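Local coordinates for transmembrane oligosaccharyl transferase (Archaeoglobus fulgidus, PDB 3WAJ), which belongs to the STT3 family of membrane-embedded transferases, pairs a GT-C-type helical membrane part with further globular domains, and carries a bound zinc ion in this structure, at residues Y79-P84 and S272-S277; L210-W215 and L259-F264; R65-P70 and Y528-S533. One frame throughout, in Å; residues are numbered along the deposited sequence.

Contact 1. Residues Y79-P84 and S272-S277. With SO4 (sulfate ion), chain C.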
loop_
_atom_site.group_PDB
_atom_site.type_symbol
_atom_site.label_atom_id
_atom_site.label_comp_id
_atom_site.label_asym_id
_atom_site.label_seq_id
_atom_site.Cartn_x
_atom_site.Cartn_y
_atom_site.Cartn_z
ATOM N N TYR A 79 -11.009 1.273 -12.083
ATOM C CA TYR A 79 -11.782 0.090 -11.742
ATOM C C TYR A 79 -11.333 -0.367 -10.372
ATOM O O TYR A 79 -10.166 -0.239 -10.034
ATOM C CB TYR A 79 -11.527 -1.026 -12.740
ATOM C CG TYR A 79 -12.020 -0.687 -14.120
ATOM C CD1 TYR A 79 -13.312 -1.002 -14.509
ATOM C CD2 TYR A 79 -11.196 -0.051 -15.028
ATOM C CE1 TYR A 79 -13.764 -0.693 -15.761
ATOM C CE2 TYR A 79 -11.636 0.267 -16.276
ATOM C CZ TYR A 79 -12.920 -0.060 -16.641
ATOM O OH TYR A 79 -13.362 0.263 -17.903
ATOM N N THR A 80 -12.255 -0.917 -9.597
ATOM C CA THR A 80 -11.971 -1.291 -8.222
ATOM C C THR A 80 -11.744 -2.788 -8.130
ATOM O O THR A 80 -12.692 -3.572 -8.276
ATOM C CB THR A 80 -13.153 -0.905 -7.292
ATOM O OG1 THR A 80 -14.315 -1.657 -7.656
ATOM C CG2 THR A 80 -13.495 0.548 -7.451
ATOM N N HIS A 81 -10.508 -3.209 -7.883
ATOM C CA HIS A 81 -10.294 -4.643 -7.681
ATOM C C HIS A 81 -10.644 -5.114 -6.272
ATOM O O HIS A 81 -10.748 -6.320 -6.043
ATOM C CB HIS A 81 -8.883 -5.084 -8.055
ATOM C CG HIS A 81 -7.834 -4.624 -7.095
ATOM N ND1 HIS A 81 -7.260 -3.375 -7.170
ATOM C CD2 HIS A 81 -7.258 -5.243 -6.036
ATOM C CE1 HIS A 81 -6.382 -3.238 -6.194
ATOM N NE2 HIS A 81 -6.356 -4.360 -5.491
ATOM N N PHE A 82 -10.834 -4.189 -5.333
ATOM C CA PHE A 82 -11.157 -4.589 -3.953
ATOM C C PHE A 82 -12.451 -5.373 -3.916
ATOM O O PHE A 82 -13.472 -4.922 -4.436
ATOM C CB PHE A 82 -11.272 -3.374 -3.028
ATOM C CG PHE A 82 -9.954 -2.848 -2.550
ATOM C CD1 PHE A 82 -8.758 -3.241 -3.165
ATOM C CD2 PHE A 82 -9.898 -1.976 -1.469
ATOM C CE1 PHE A 82 -7.520 -2.740 -2.718
ATOM C CE2 PHE A 82 -8.668 -1.475 -1.008
ATOM C CZ PHE A 82 -7.478 -1.859 -1.634
ATOM N N GLY A 83 -12.401 -6.548 -3.303
ATOM C CA GLY A 83 -13.488 -7.505 -3.401
ATOM C C GLY A 83 -14.748 -7.183 -2.619
ATOM O O GLY A 83 -14.716 -6.423 -1.644
ATOM N N PRO A 84 -15.875 -7.782 -3.042
ATOM C CA PRO A 84 -17.139 -7.565 -2.337
ATOM C C PRO A 84 -17.176 -8.158 -0.934
ATOM O O PRO A 84 -17.942 -7.631 -0.128
ATOM C CB PRO A 84 -18.181 -8.245 -3.241
ATOM C CG PRO A 84 -17.392 -9.178 -4.145
ATOM C CD PRO A 84 -16.055 -8.521 -4.309
ATOM N N SER A 272 -9.518 -10.830 -16.558
ATOM C CA SER A 272 -8.528 -10.371 -15.597
ATOM C C SER A 272 -8.287 -11.424 -14.531
ATOM O O SER A 272 -9.180 -12.203 -14.189
ATOM C CB SER A 272 -9.009 -9.073 -14.938
ATOM O OG SER A 272 -8.043 -8.595 -14.024
ATOM N N THR A 273 -7.078 -11.439 -13.989
ATOM C CA THR A 273 -6.792 -12.299 -12.850
ATOM C C THR A 273 -6.941 -11.551 -11.516
ATOM O O THR A 273 -6.788 -12.160 -10.460
ATOM C CB THR A 273 -5.389 -12.911 -12.950
ATOM O OG1 THR A 273 -4.425 -11.859 -12.988
ATOM C CG2 THR A 273 -5.259 -13.760 -14.210
ATOM N N ILE A 274 -7.229 -10.245 -11.562
ATOM C CA ILE A 274 -7.369 -9.459 -10.321
ATOM C C ILE A 274 -8.736 -8.743 -10.172
ATOM O O ILE A 274 -9.400 -8.855 -9.141
ATOM C CB ILE A 274 -6.140 -8.505 -10.076
ATOM C CG1 ILE A 274 -6.130 -7.970 -8.633
ATOM C CG2 ILE A 274 -6.095 -7.371 -11.098
ATOM C CD1 ILE A 274 -6.004 -9.057 -7.549
ATOM N N PHE A 275 -9.162 -8.043 -11.214
ATOM C CA PHE A 275 -10.506 -7.476 -11.272
ATOM C C PHE A 275 -11.606 -8.543 -11.406
ATOM O O PHE A 275 -11.341 -9.689 -11.801
ATOM C CB PHE A 275 -10.589 -6.480 -12.426
ATOM C CG PHE A 275 -9.632 -5.318 -12.289
ATOM C CD1 PHE A 275 -9.918 -4.266 -11.413
ATOM C CD2 PHE A 275 -8.438 -5.282 -13.014
ATOM C CE1 PHE A 275 -9.038 -3.176 -11.267
ATOM C CE2 PHE A 275 -7.547 -4.195 -12.875
ATOM C CZ PHE A 275 -7.850 -3.139 -11.995
ATOM N N TYR A 276 -12.842 -8.164 -11.085
ATOM C CA TYR A 276 -13.945 -9.125 -11.056
ATOM C C TYR A 276 -14.546 -9.408 -12.438
ATOM O O TYR A 276 -15.466 -8.732 -12.900
ATOM C CB TYR A 276 -14.970 -8.750 -9.968
ATOM C CG TYR A 276 -14.400 -9.120 -8.626
ATOM C CD1 TYR A 276 -14.628 -10.382 -8.077
ATOM C CD2 TYR A 276 -13.539 -8.256 -7.954
ATOM C CE1 TYR A 276 -14.062 -10.756 -6.869
ATOM C CE2 TYR A 276 -12.959 -8.621 -6.744
ATOM C CZ TYR A 276 -13.222 -9.869 -6.206
ATOM O OH TYR A 276 -12.650 -10.228 -5.005
ATOM N N SER A 277 -13.984 -10.434 -13.078
ATOM C CA SER A 277 -14.187 -10.699 -14.494
ATOM C C SER A 277 -14.712 -12.113 -14.693
ATOM O O SER A 277 -14.770 -12.897 -13.742
ATOM C CB SER A 277 -12.878 -10.493 -15.266
ATOM O OG SER A 277 -11.954 -11.531 -15.032
HETATM S S SO4 C . -3.819 -6.339 -3.543
HETATM O O1 SO4 C . -4.518 -5.112 -3.140
HETATM O O2 SO4 C . -3.835 -6.412 -5.007
HETATM O O3 SO4 C . -2.443 -6.278 -3.048
HETATM O O4 SO4 C . -4.456 -7.547 -3.003
HETATM O O HOH W 1 -13.111 -5.279 -10.579
HETATM O O HOH W 2 -9.053 -8.423 -6.198
#

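Contact 2. Residues L210-W215 and L259-F264. With SO4 (sulfate ion), chain C.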
loop_
_atom_site.group_PDB
_atom_site.type_symbol
_atom_site.label_atom_id
_atom_site.label_comp_id
_atom_site.label_asym_id
_atom_site.label_seq_id
_atom_site.Cartn_x
_atom_site.Cartn_y
_atom_site.Cartn_z
ATOM N N LEU A 210 -15.984 -17.433 -1.062
ATOM C CA LEU A 210 -15.689 -16.273 -0.216
ATOM C C LEU A 210 -14.241 -15.841 -0.394
ATOM O O LEU A 210 -13.935 -14.641 -0.389
ATOM C CB LEU A 210 -16.017 -16.555 1.247
ATOM C CG LEU A 210 -17.517 -16.692 1.495
ATOM C CD1 LEU A 210 -17.832 -16.911 2.962
ATOM C CD2 LEU A 210 -18.247 -15.469 0.975
ATOM N N TYR A 211 -13.359 -16.818 -0.594
ATOM C CA TYR A 211 -11.952 -16.531 -0.895
ATOM C C TYR A 211 -11.800 -15.637 -2.145
ATOM O O TYR A 211 -11.196 -14.565 -2.083
ATOM C CB TYR A 211 -11.158 -17.843 -1.018
ATOM C CG TYR A 211 -9.681 -17.662 -1.270
ATOM C CD1 TYR A 211 -8.963 -16.667 -0.627
ATOM C CD2 TYR A 211 -9.002 -18.492 -2.143
ATOM C CE1 TYR A 211 -7.612 -16.496 -0.859
ATOM C CE2 TYR A 211 -7.644 -18.328 -2.379
ATOM C CZ TYR A 211 -6.958 -17.328 -1.734
ATOM O OH TYR A 211 -5.613 -17.151 -1.962
ATOM N N VAL A 212 -12.368 -16.059 -3.272
ATOM C CA VAL A 212 -12.314 -15.246 -4.494
ATOM C C VAL A 212 -13.039 -13.914 -4.299
ATOM O O VAL A 212 -12.665 -12.902 -4.879
ATOM C CB VAL A 212 -12.914 -16.000 -5.719
ATOM C CG1 VAL A 212 -12.652 -15.234 -7.017
ATOM C CG2 VAL A 212 -12.355 -17.419 -5.827
ATOM N N LEU A 213 -14.078 -13.903 -3.470
ATOM C CA LEU A 213 -14.828 -12.660 -3.250
ATOM C C LEU A 213 -14.061 -11.703 -2.324
ATOM O O LEU A 213 -14.379 -10.515 -2.243
ATOM C CB LEU A 213 -16.253 -12.937 -2.746
ATOM C CG LEU A 213 -17.212 -13.631 -3.721
ATOM C CD1 LEU A 213 -18.662 -13.646 -3.210
ATOM C CD2 LEU A 213 -17.141 -12.977 -5.093
ATOM N N SER A 214 -13.042 -12.219 -1.635
ATOM C CA SER A 214 -12.171 -11.370 -0.813
ATOM C C SER A 214 -11.017 -10.839 -1.637
ATOM O O SER A 214 -10.497 -9.755 -1.384
ATOM C CB SER A 214 -11.604 -12.140 0.380
ATOM O OG SER A 214 -12.626 -12.613 1.215
ATOM N N TRP A 215 -10.624 -11.628 -2.627
ATOM C CA TRP A 215 -9.453 -11.341 -3.435
ATOM C C TRP A 215 -9.612 -12.014 -4.808
ATOM O O TRP A 215 -9.693 -13.251 -4.894
ATOM C CB TRP A 215 -8.229 -11.894 -2.713
ATOM C CG TRP A 215 -6.919 -11.471 -3.295
ATOM C CD1 TRP A 215 -6.513 -10.193 -3.556
ATOM C CD2 TRP A 215 -5.824 -12.326 -3.650
ATOM N NE1 TRP A 215 -5.239 -10.203 -4.064
ATOM C CE2 TRP A 215 -4.786 -11.507 -4.126
ATOM C CE3 TRP A 215 -5.621 -13.717 -3.608
ATOM C CZ2 TRP A 215 -3.557 -12.016 -4.571
ATOM C CZ3 TRP A 215 -4.393 -14.236 -4.043
ATOM C CH2 TRP A 215 -3.379 -13.382 -4.518
ATOM N N LEU A 259 -21.235 -20.603 -8.489
ATOM C CA LEU A 259 -22.534 -19.987 -8.237
ATOM C C LEU A 259 -22.398 -18.746 -7.374
ATOM O O LEU A 259 -23.030 -17.720 -7.631
ATOM C CB LEU A 259 -23.461 -20.976 -7.529
ATOM C CG LEU A 259 -24.203 -21.949 -8.423
ATOM C CD1 LEU A 259 -25.022 -22.910 -7.574
ATOM C CD2 LEU A 259 -25.088 -21.157 -9.362
ATOM N N ILE A 260 -21.587 -18.857 -6.330
ATOM C CA ILE A 260 -21.339 -17.742 -5.428
ATOM C C ILE A 260 -20.590 -16.615 -6.141
ATOM O O ILE A 260 -20.843 -15.435 -5.904
ATOM C CB ILE A 260 -20.555 -18.224 -4.206
ATOM C CG1 ILE A 260 -21.415 -19.214 -3.437
ATOM C CG2 ILE A 260 -20.125 -17.052 -3.312
ATOM C CD1 ILE A 260 -20.650 -19.990 -2.443
ATOM N N TYR A 261 -19.677 -16.986 -7.029
ATOM C CA TYR A 261 -18.908 -15.997 -7.757
ATOM C C TYR A 261 -19.751 -15.306 -8.812
ATOM O O TYR A 261 -19.566 -14.114 -9.084
ATOM C CB TYR A 261 -17.696 -16.645 -8.426
ATOM C CG TYR A 261 -16.833 -15.631 -9.124
ATOM C CD1 TYR A 261 -16.057 -14.747 -8.399
ATOM C CD2 TYR A 261 -16.816 -15.540 -10.500
ATOM C CE1 TYR A 261 -15.271 -13.802 -9.029
ATOM C CE2 TYR A 261 -16.036 -14.598 -11.147
ATOM C CZ TYR A 261 -15.263 -13.732 -10.408
ATOM O OH TYR A 261 -14.481 -12.802 -11.057
ATOM N N LEU A 262 -20.669 -16.079 -9.394
ATOM C CA LEU A 262 -21.447 -15.696 -10.577
ATOM C C LEU A 262 -22.014 -14.267 -10.609
ATOM O O LEU A 262 -21.879 -13.580 -11.626
ATOM C CB LEU A 262 -22.561 -16.715 -10.835
ATOM C CG LEU A 262 -23.463 -16.493 -12.046
ATOM C CD1 LEU A 262 -22.602 -16.369 -13.295
ATOM C CD2 LEU A 262 -24.455 -17.658 -12.187
ATOM N N PRO A 263 -22.649 -13.813 -9.514
ATOM C CA PRO A 263 -23.199 -12.453 -9.568
ATOM C C PRO A 263 -22.155 -11.364 -9.800
ATOM O O PRO A 263 -22.518 -10.260 -10.228
ATOM C CB PRO A 263 -23.819 -12.271 -8.173
ATOM C CG PRO A 263 -24.146 -13.633 -7.722
ATOM C CD PRO A 263 -23.073 -14.529 -8.293
ATOM N N PHE A 264 -20.887 -11.662 -9.529
ATOM C CA PHE A 264 -19.856 -10.627 -9.590
ATOM C C PHE A 264 -18.951 -10.760 -10.809
ATOM O O PHE A 264 -18.059 -9.935 -11.030
ATOM C CB PHE A 264 -19.034 -10.643 -8.306
ATOM C CG PHE A 264 -19.874 -10.682 -7.062
ATOM C CD1 PHE A 264 -20.289 -9.500 -6.449
ATOM C CD2 PHE A 264 -20.254 -11.898 -6.503
ATOM C CE1 PHE A 264 -21.067 -9.533 -5.287
ATOM C CE2 PHE A 264 -21.031 -11.944 -5.340
ATOM C CZ PHE A 264 -21.445 -10.757 -4.738
HETATM S S SO4 C . -3.819 -6.339 -3.543
HETATM O O1 SO4 C . -4.518 -5.112 -3.140
HETATM O O2 SO4 C . -3.835 -6.412 -5.007
HETATM O O3 SO4 C . -2.443 -6.278 -3.048
HETATM O O4 SO4 C . -4.456 -7.547 -3.003
#

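Contact 3. Residues R65-P70 and Y528-S533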
loop_
_atom_site.group_PDB
_atom_site.type_symbol
_atom_site.label_atom_id
_atom_site.label_comp_id
_atom_site.label_asym_id
_atom_site.label_seq_id
_atom_site.Cartn_x
_atom_site.Cartn_y
_atom_site.Cartn_z
ATOM N N ARG A 65 -22.918 -1.758 -4.976
ATOM C CA ARG A 65 -21.594 -1.170 -4.807
ATOM C C ARG A 65 -21.058 -0.784 -6.165
ATOM O O ARG A 65 -21.529 -1.290 -7.181
ATOM C CB ARG A 65 -20.628 -2.126 -4.083
ATOM C CG ARG A 65 -20.413 -3.468 -4.769
ATOM C CD ARG A 65 -19.056 -4.053 -4.412
ATOM N NE ARG A 65 -17.948 -3.337 -5.059
ATOM C CZ ARG A 65 -16.658 -3.633 -4.909
ATOM N NH1 ARG A 65 -16.301 -4.635 -4.121
ATOM N NH2 ARG A 65 -15.727 -2.918 -5.545
ATOM N N ILE A 66 -20.097 0.138 -6.182
ATOM C CA ILE A 66 -19.438 0.536 -7.426
ATOM C C ILE A 66 -18.353 -0.482 -7.816
ATOM O O ILE A 66 -17.862 -1.247 -6.974
ATOM C CB ILE A 66 -18.797 1.921 -7.274
ATOM C CG1 ILE A 66 -17.666 1.864 -6.239
ATOM C CG2 ILE A 66 -19.850 2.948 -6.877
ATOM C CD1 ILE A 66 -16.819 3.124 -6.170
ATOM N N TRP A 67 -17.972 -0.475 -9.090
ATOM C CA TRP A 67 -16.886 -1.318 -9.595
ATOM C C TRP A 67 -15.951 -0.445 -10.388
ATOM O O TRP A 67 -15.012 -0.918 -11.042
ATOM C CB TRP A 67 -17.455 -2.434 -10.488
ATOM C CG TRP A 67 -18.342 -3.319 -9.696
ATOM C CD1 TRP A 67 -19.699 -3.215 -9.555
ATOM C CD2 TRP A 67 -17.931 -4.408 -8.860
ATOM N NE1 TRP A 67 -20.158 -4.193 -8.704
ATOM C CE2 TRP A 67 -19.095 -4.940 -8.266
ATOM C CE3 TRP A 67 -16.692 -4.991 -8.568
ATOM C CZ2 TRP A 67 -19.054 -6.033 -7.394
ATOM C CZ3 TRP A 67 -16.649 -6.070 -7.713
ATOM C CH2 TRP A 67 -17.824 -6.585 -7.133
ATOM N N PHE A 68 -16.225 0.852 -10.321
ATOM C CA PHE A 68 -15.371 1.862 -10.927
ATOM C C PHE A 68 -15.491 3.179 -10.147
ATOM O O PHE A 68 -16.561 3.509 -9.619
ATOM C CB PHE A 68 -15.740 2.032 -12.406
ATOM C CG PHE A 68 -14.899 3.040 -13.129
ATOM C CD1 PHE A 68 -13.678 2.675 -13.679
ATOM C CD2 PHE A 68 -15.327 4.360 -13.253
ATOM C CE1 PHE A 68 -12.891 3.602 -14.358
ATOM C CE2 PHE A 68 -14.548 5.302 -13.925
ATOM C CZ PHE A 68 -13.324 4.921 -14.481
ATOM N N ASP A 69 -14.385 3.915 -10.056
ATOM C CA ASP A 69 -14.301 5.039 -9.131
ATOM C C ASP A 69 -13.626 6.201 -9.823
ATOM O O ASP A 69 -12.407 6.277 -9.871
ATOM C CB ASP A 69 -13.520 4.623 -7.873
ATOM C CG ASP A 69 -13.413 5.750 -6.812
ATOM O OD1 ASP A 69 -14.051 6.813 -6.964
ATOM O OD2 ASP A 69 -12.700 5.556 -5.808
ATOM N N PRO A 70 -14.428 7.112 -10.391
ATOM C CA PRO A 70 -13.861 8.266 -11.092
ATOM C C PRO A 70 -13.253 9.282 -10.136
ATOM O O PRO A 70 -12.629 10.253 -10.579
ATOM C CB PRO A 70 -15.081 8.875 -11.810
ATOM C CG PRO A 70 -16.252 8.422 -11.007
ATOM C CD PRO A 70 -15.895 7.037 -10.543
ATOM N N TYR A 528 -21.561 5.180 -9.214
ATOM C CA TYR A 528 -21.038 5.358 -10.564
ATOM C C TYR A 528 -21.275 4.101 -11.383
ATOM O O TYR A 528 -21.208 2.990 -10.860
ATOM C CB TYR A 528 -19.538 5.686 -10.534
ATOM C CG TYR A 528 -19.152 6.505 -9.337
ATOM C CD1 TYR A 528 -19.425 7.861 -9.286
ATOM C CD2 TYR A 528 -18.522 5.917 -8.246
ATOM C CE1 TYR A 528 -19.084 8.612 -8.180
ATOM C CE2 TYR A 528 -18.170 6.656 -7.141
ATOM C CZ TYR A 528 -18.456 8.006 -7.110
ATOM O OH TYR A 528 -18.115 8.754 -6.010
ATOM N N PRO A 529 -21.568 4.277 -12.676
ATOM C CA PRO A 529 -21.735 3.157 -13.612
ATOM C C PRO A 529 -20.373 2.657 -14.078
ATOM O O PRO A 529 -19.435 3.444 -14.195
ATOM C CB PRO A 529 -22.490 3.802 -14.783
ATOM C CG PRO A 529 -22.030 5.203 -14.778
ATOM C CD PRO A 529 -21.820 5.578 -13.322
ATOM N N THR A 530 -20.258 1.364 -14.342
ATOM C CA THR A 530 -18.997 0.800 -14.823
ATOM C C THR A 530 -18.836 1.022 -16.323
ATOM O O THR A 530 -19.671 0.578 -17.109
ATOM C CB THR A 530 -18.892 -0.697 -14.512
ATOM O OG1 THR A 530 -19.101 -0.902 -13.106
ATOM C CG2 THR A 530 -17.517 -1.227 -14.922
ATOM N N PRO A 531 -17.765 1.728 -16.720
ATOM C CA PRO A 531 -17.492 2.065 -18.127
ATOM C C PRO A 531 -16.650 1.012 -18.830
ATOM O O PRO A 531 -15.948 0.231 -18.175
ATOM C CB PRO A 531 -16.677 3.355 -18.012
ATOM C CG PRO A 531 -15.929 3.215 -16.701
ATOM C CD PRO A 531 -16.858 2.440 -15.788
ATOM N N GLN A 532 -16.711 1.008 -20.155
ATOM C CA GLN A 532 -16.014 0.014 -20.966
ATOM C C GLN A 532 -14.517 0.250 -21.001
ATOM O O GLN A 532 -13.729 -0.688 -21.181
ATOM C CB GLN A 532 -16.578 -0.002 -22.385
ATOM C CG GLN A 532 -17.977 -0.600 -22.474
ATOM C CD GLN A 532 -18.083 -1.935 -21.744
ATOM O OE1 GLN A 532 -17.559 -2.959 -22.205
ATOM N NE2 GLN A 532 -18.749 -1.927 -20.585
ATOM N N SER A 533 -14.126 1.507 -20.817
ATOM C CA SER A 533 -12.715 1.873 -20.853
ATOM C C SER A 533 -12.428 3.037 -19.902
ATOM O O SER A 533 -13.347 3.742 -19.473
ATOM C CB SER A 533 -12.297 2.225 -22.284
ATOM O OG SER A 533 -10.913 2.521 -22.348
HETATM O O HOH W 3 -19.598 0.861 -11.183
#

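Contact 1. Residues Y79-P84 and S272-S277
A water gives a hydrogen to Thr80 O (2.9 Å) and accepts one from Tyr276 N, bridging two loops that touch directly where His81 O lies in plane at the ring edge of Tyr276, 3.3 Å from CE2. Both loops belong to the GT-C-type helical part and each runs into the start of a helix, with Gly83 as N-cap of helix 84-96 and Ser277 as N-cap of helix 278-303. No direct hydrogen bond joins them; the direct contacts are largely aromatic. The ring of His81 turns its edge toward the face of Phe275 in an offset edge-to-face pair, with the planes at 86°. This ring sets out from a CG placed between the backbone N and the carbonyl carbon (chi1 72°). His81 CB packs against Phe275 CD1 at 3.6 Å. Phe275 also meets the backbone, CE1 standing 3.4 Å from Tyr79 O. The imidazole is held at its edge, in plane, by a nearly straight bond from His81 NE2 to O1 of a sulfate ion (3.1 Å, 173° at the hydrogen), probably from the crystallisation liquor, that His162 and Arg426 hold too. Within the second loop, Ser272 OG accepts from the backbone N of both Ile274 and Phe275, an ST turn and ST motif together. The hydroxyl of Tyr276 is hydrogen-bonded to Val212 O. Pro84 meets this ring tip to tip in a CH-pi contact, its CD over one face, toward the rim, 3.7 Å from Tyr276 CZ.

Contact 2. Residues L210-W215 and L259-F264
Leu213 is the main bump of this contact, its forked tip fitting a hollow between Ile260, Tyr261 and Phe264. One branch, CD1, meets Ile260 CG2 at 3.7 Å and also touches Phe264 CE2. The other branch, CD2, lies 3.6 Å from Phe264 CD2 and a little farther, 3.9 Å, from Tyr261 CD1. Both methyls lie on the same side of the phenyl ring plane, and the leucine and phenylalanine side chains cross at about a right angle. A second, smaller bump comes from Val212. Its CG1, anti to the backbone N (chi1 -171°), is brought to Tyr261 CE1 at 3.6 Å, again with the side chains crossing near a right angle. Tyr261 therefore fills the notch beside Val212 and Leu213, while its hydroxyl is hydrogen-bonded to Ser277 O. Pro84 of helix 84-96 touches both Leu213 and Phe264. No hydrogen bond spans the two segments; the polar bonds lie within or beyond them. Ser214 OG returns to Leu210 O one turn back (2.9 Å), approaching from above the carbonyl plane, and Trp215 NE1, just past the helix, makes a weak bond to sulfate O4. The whole is apolar side-chain packing between the C-terminal part of helix 199-214 and the end of helix 243-261 with the residues that follow it, part of the helical bundle of a GT-C-type membrane domain.

Contact 3. Residues R65-P70 and Y528-S533
The two-stranded antiparallel sheet of 68-69 and 78-79 belongs to the STT3 N-terminal region, and here Phe68 and Pro70 from its first strand and the residue beyond meet Pro531 and Tyr528 of a loop in the AglB core region. Each segment lays a proline over an aromatic ring of the other. Pro531 CG sits 3.5 Å from the Phe68 ring centroid, only 4° off the ring normal, a CH-pi contact over the centre. Phe68 CG, anti to the backbone N (chi1 -179°), lies 3.4 Å from Pro531 CD. Pro70 CD lies over one face of Tyr528 in a second CH-pi contact, toward the rim, 3.5 Å from CG. Ile66 runs alongside the same tyrosine, bringing CG2 to Tyr528 CD2 at 3.5 Å. No direct hydrogen bond crosses. Instead, one water accepts from Trp67 N, donates to Tyr528 O (2.7 Å) and is hydrogen-bonded to Thr530 OG1. Within the first segment, Arg65 grips Ile66 O side-on with NE (2.8 Å) and NH2. Asp69 OD2 binds Tyr50 OH and forms a salt bridge with Arg53, both of helix 47-60; Tyr528 OH bonds to Tyr523 O and Arg53 NH2. Helix 84-96 backs Arg65 and Trp67.

Contacts 1 and 2 are buried and lie within the STT3 N-terminal region, whereas contact 3 is partly buried and connects that region to the AglB core. None has a direct hydrogen bond between its segments. Contact 2, near helix ends, is purely apolar across its segments; contacts 1 and 3, between loops and short strand ends, add bridging waters and proline-aromatic packing. Contact 1 lies between the others: two tyrosine hydroxyls, of Tyr276 and Tyr261, tie it to contact 2, while Tyr79 OH and Phe82 O bond to Pro531 O and Arg65 NH1 of contact 3. Contacts 1 and 2 also share the sulfate. Contacts 2 and 3 meet directly through Phe264 and Trp67.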